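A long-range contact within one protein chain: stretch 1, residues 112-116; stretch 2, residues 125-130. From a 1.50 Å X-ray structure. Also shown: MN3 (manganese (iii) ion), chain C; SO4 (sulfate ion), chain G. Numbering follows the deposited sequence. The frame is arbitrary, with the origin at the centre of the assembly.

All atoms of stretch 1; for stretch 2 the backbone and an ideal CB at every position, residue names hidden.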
# COMPACT_ATOMS: atom_id res chain seq x y z
N SER A 112 -12.69 3.24 -0.87
CA SER A 112 -11.58 3.82 -0.11
C SER A 112 -10.30 3.06 -0.39
O SER A 112 -9.90 2.16 0.38
CB SER A 112 -11.90 3.81 1.39
OG SER A 112 -10.85 4.41 2.14
N PRO A 113 -9.59 3.40 -1.46
CA PRO A 113 -8.26 2.82 -1.70
C PRO A 113 -7.30 3.22 -0.60
O PRO A 113 -7.56 4.12 0.20
CB PRO A 113 -7.83 3.41 -3.05
CG PRO A 113 -9.02 4.23 -3.55
CD PRO A 113 -9.86 4.54 -2.36
N ASP A 114 -6.15 2.54 -0.55
CA ASP A 114 -5.21 2.78 0.55
C ASP A 114 -4.66 4.20 0.55
O ASP A 114 -4.38 4.76 1.62
CB ASP A 114 -4.06 1.78 0.50
CG ASP A 114 -4.46 0.41 1.02
OD1 ASP A 114 -4.97 0.34 2.16
OD2 ASP A 114 -4.30 -0.58 0.29
N MSE A 115 -4.47 4.80 -0.62
CA MSE A 115 -4.00 6.18 -0.70
C MSE A 115 -4.68 6.90 -1.86
O MSE A 115 -4.84 6.32 -2.94
CB MSE A 115 -2.48 6.26 -0.88
CG MSE A 115 -1.61 5.37 0.04
SE MSE A 115 0.27 5.70 -0.26
CE MSE A 115 0.36 7.44 0.65
N ILE A 116 -5.10 8.15 -1.63
CA ILE A 116 -5.49 9.09 -2.69
C ILE A 116 -4.67 10.36 -2.46
O ILE A 116 -4.89 11.07 -1.47
CB ILE A 116 -7.00 9.40 -2.70
CG1 ILE A 116 -7.83 8.12 -2.75
CG2 ILE A 116 -7.35 10.31 -3.89
CD1 ILE A 116 -9.34 8.35 -2.60
N UNK A 125 -3.11 10.64 -7.52
CA UNK A 125 -2.48 9.33 -7.53
C UNK A 125 -3.25 8.43 -6.58
O UNK A 125 -3.44 8.77 -5.41
CB UNK A 125 -1.00 9.42 -7.14
N UNK A 126 -3.73 7.30 -7.09
CA UNK A 126 -4.48 6.33 -6.30
C UNK A 126 -3.59 5.11 -6.13
O UNK A 126 -3.08 4.57 -7.11
CB UNK A 126 -5.81 5.97 -6.96
N UNK A 127 -3.37 4.69 -4.87
CA UNK A 127 -2.44 3.61 -4.56
C UNK A 127 -3.18 2.56 -3.74
O UNK A 127 -3.86 2.90 -2.76
CB UNK A 127 -1.21 4.13 -3.81
N UNK A 128 -3.07 1.29 -4.13
CA UNK A 128 -3.71 0.22 -3.38
C UNK A 128 -2.68 -0.84 -3.04
O UNK A 128 -1.89 -1.24 -3.90
CB UNK A 128 -4.87 -0.39 -4.17
N UNK A 129 -2.69 -1.27 -1.77
CA UNK A 129 -1.80 -2.30 -1.25
C UNK A 129 -2.55 -3.62 -1.12
O UNK A 129 -3.74 -3.64 -0.80
CB UNK A 129 -1.22 -1.88 0.10
N UNK A 130 -1.85 -4.73 -1.32
CA UNK A 130 -2.49 -6.01 -1.10
C UNK A 130 -1.40 -7.04 -0.81
O UNK A 130 -0.21 -6.79 -1.02
CB UNK A 130 -3.34 -6.42 -2.30
MN MN3 C . -5.25 -2.61 0.54
S SO4 G . -5.26 -7.98 1.54
O1 SO4 G . -3.97 -7.87 2.21
O2 SO4 G . -6.31 -7.66 2.50
O3 SO4 G . -5.35 -7.06 0.40
O4 SO4 G . -5.42 -9.35 1.07

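Stretch 2 runs as an extended strand antiparallel to the end of stretch 1, so its CB atoms alternate between the two faces of the sheet. At position 125 the CA-to-CB bond points sideways and the ideal CB finds no atom of stretch 1 within 5.5 Å. Stretch 1 sets little limit on size or polarity here. The residue is Tyr-125, whose ring leads away; its contribution is through the backbone, with Ile-116 CA 3.4 Å from Tyr-125 O in a CA-H...O contact.

Position 126 forms a non-hydrogen-bonded pair with Ile-116, and its CB lies on the same face as that side chain. Pro-113 CG, 5.0 Å from the ideal CB, and Ile-116 CG1, at 5.1 Å, offer an apolar surface, which valine, isoleucine or leucine could cover. The deposited Val-126 does so with chi1 in t: CG1 packs 3.7 Å from Pro-113 CG, and CG2 lies 4.5 Å from Ile-116 CG2.

At 127 the backbone is locked to Met-115 by a pair of hydrogen bonds, Met-115 N to the 127 O and the 127 N to Met-115 O, both 2.9 Å. The CB projects to the face that carries the Met-115 side chain, with the ideal CB 3.8 Å from Met-115 CB. A beta-branched or other apolar residue would suit this position. It is Val-127, and its CB rests 3.9 Å from Met-115 CB.

Position 128 points sideways, but its ideal CB is 4.5 Å from Asp-114 OD2, and the manganese ion lies beyond. The Asp-114 amide also offers a donor. Aspartate, glutamate or histidine would be candidates for a ligand, and a longer acid can reach both ion and amide. Glu-128 does this: OE2 binds MN at 2.2 Å, while OE1 accepts a hydrogen bond from Asp-114 N at 2.9 Å. Water 1 donates to both Glu-128 OE1 and Ser-112 O. Asp-114 OD2 and Glu-128 OE2 can sit 3.1 Å apart because both bind the cation.

At 129 the backbone does the polar work: its N donates to Asp-114 OD2 at 2.7 Å, and its O binds MN at 2.3 Å. The side chain is therefore free to be apolar, and the selenium of Met-115 invites a large one, aromatic or aliphatic. Phe-129 brings its CZ 3.8 Å from Met-115 SE, which approaches the ring obliquely.

Position 130 lies beyond stretch 1, but the nearby sulfate favours a donor, such as serine, threonine or a basic residue. Thr-130 OG1 donates to sulfate O3 at 2.7 Å.

Stretch 2 (125-130) YVVEFT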
# COMPACT_ATOMS: atom_id res chain seq x y z
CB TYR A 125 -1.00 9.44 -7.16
CG TYR A 125 -0.24 10.32 -8.13
CD1 TYR A 125 0.31 9.80 -9.29
CD2 TYR A 125 -0.14 11.70 -7.91
CE1 TYR A 125 0.98 10.62 -10.19
CE2 TYR A 125 0.52 12.52 -8.82
CZ TYR A 125 1.08 11.97 -9.95
OH TYR A 125 1.74 12.79 -10.84
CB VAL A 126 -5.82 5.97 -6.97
CG1 VAL A 126 -6.53 4.85 -6.22
CG2 VAL A 126 -6.73 7.21 -7.07
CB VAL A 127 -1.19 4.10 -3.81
CG1 VAL A 127 -0.20 2.95 -3.63
CG2 VAL A 127 -0.52 5.25 -4.55
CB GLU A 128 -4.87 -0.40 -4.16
CG GLU A 128 -5.53 -1.57 -3.44
CD GLU A 128 -6.20 -1.19 -2.12
OE1 GLU A 128 -6.52 -0.01 -1.87
OE2 GLU A 128 -6.41 -2.10 -1.31
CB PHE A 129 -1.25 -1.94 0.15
CG PHE A 129 -0.70 -0.55 0.29
CD1 PHE A 129 0.18 0.01 -0.63
CD2 PHE A 129 -1.02 0.19 1.43
CE1 PHE A 129 0.68 1.30 -0.44
CE2 PHE A 129 -0.52 1.47 1.62
CZ PHE A 129 0.33 2.02 0.69
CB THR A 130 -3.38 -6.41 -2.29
OG1 THR A 130 -4.20 -7.54 -1.96
CG2 THR A 130 -2.55 -6.72 -3.52
O HOH W 1 -8.28 -0.02 0.32
O HOH W 2 -7.18 -2.41 1.90
O HOH W 3 -6.47 -4.63 0.56
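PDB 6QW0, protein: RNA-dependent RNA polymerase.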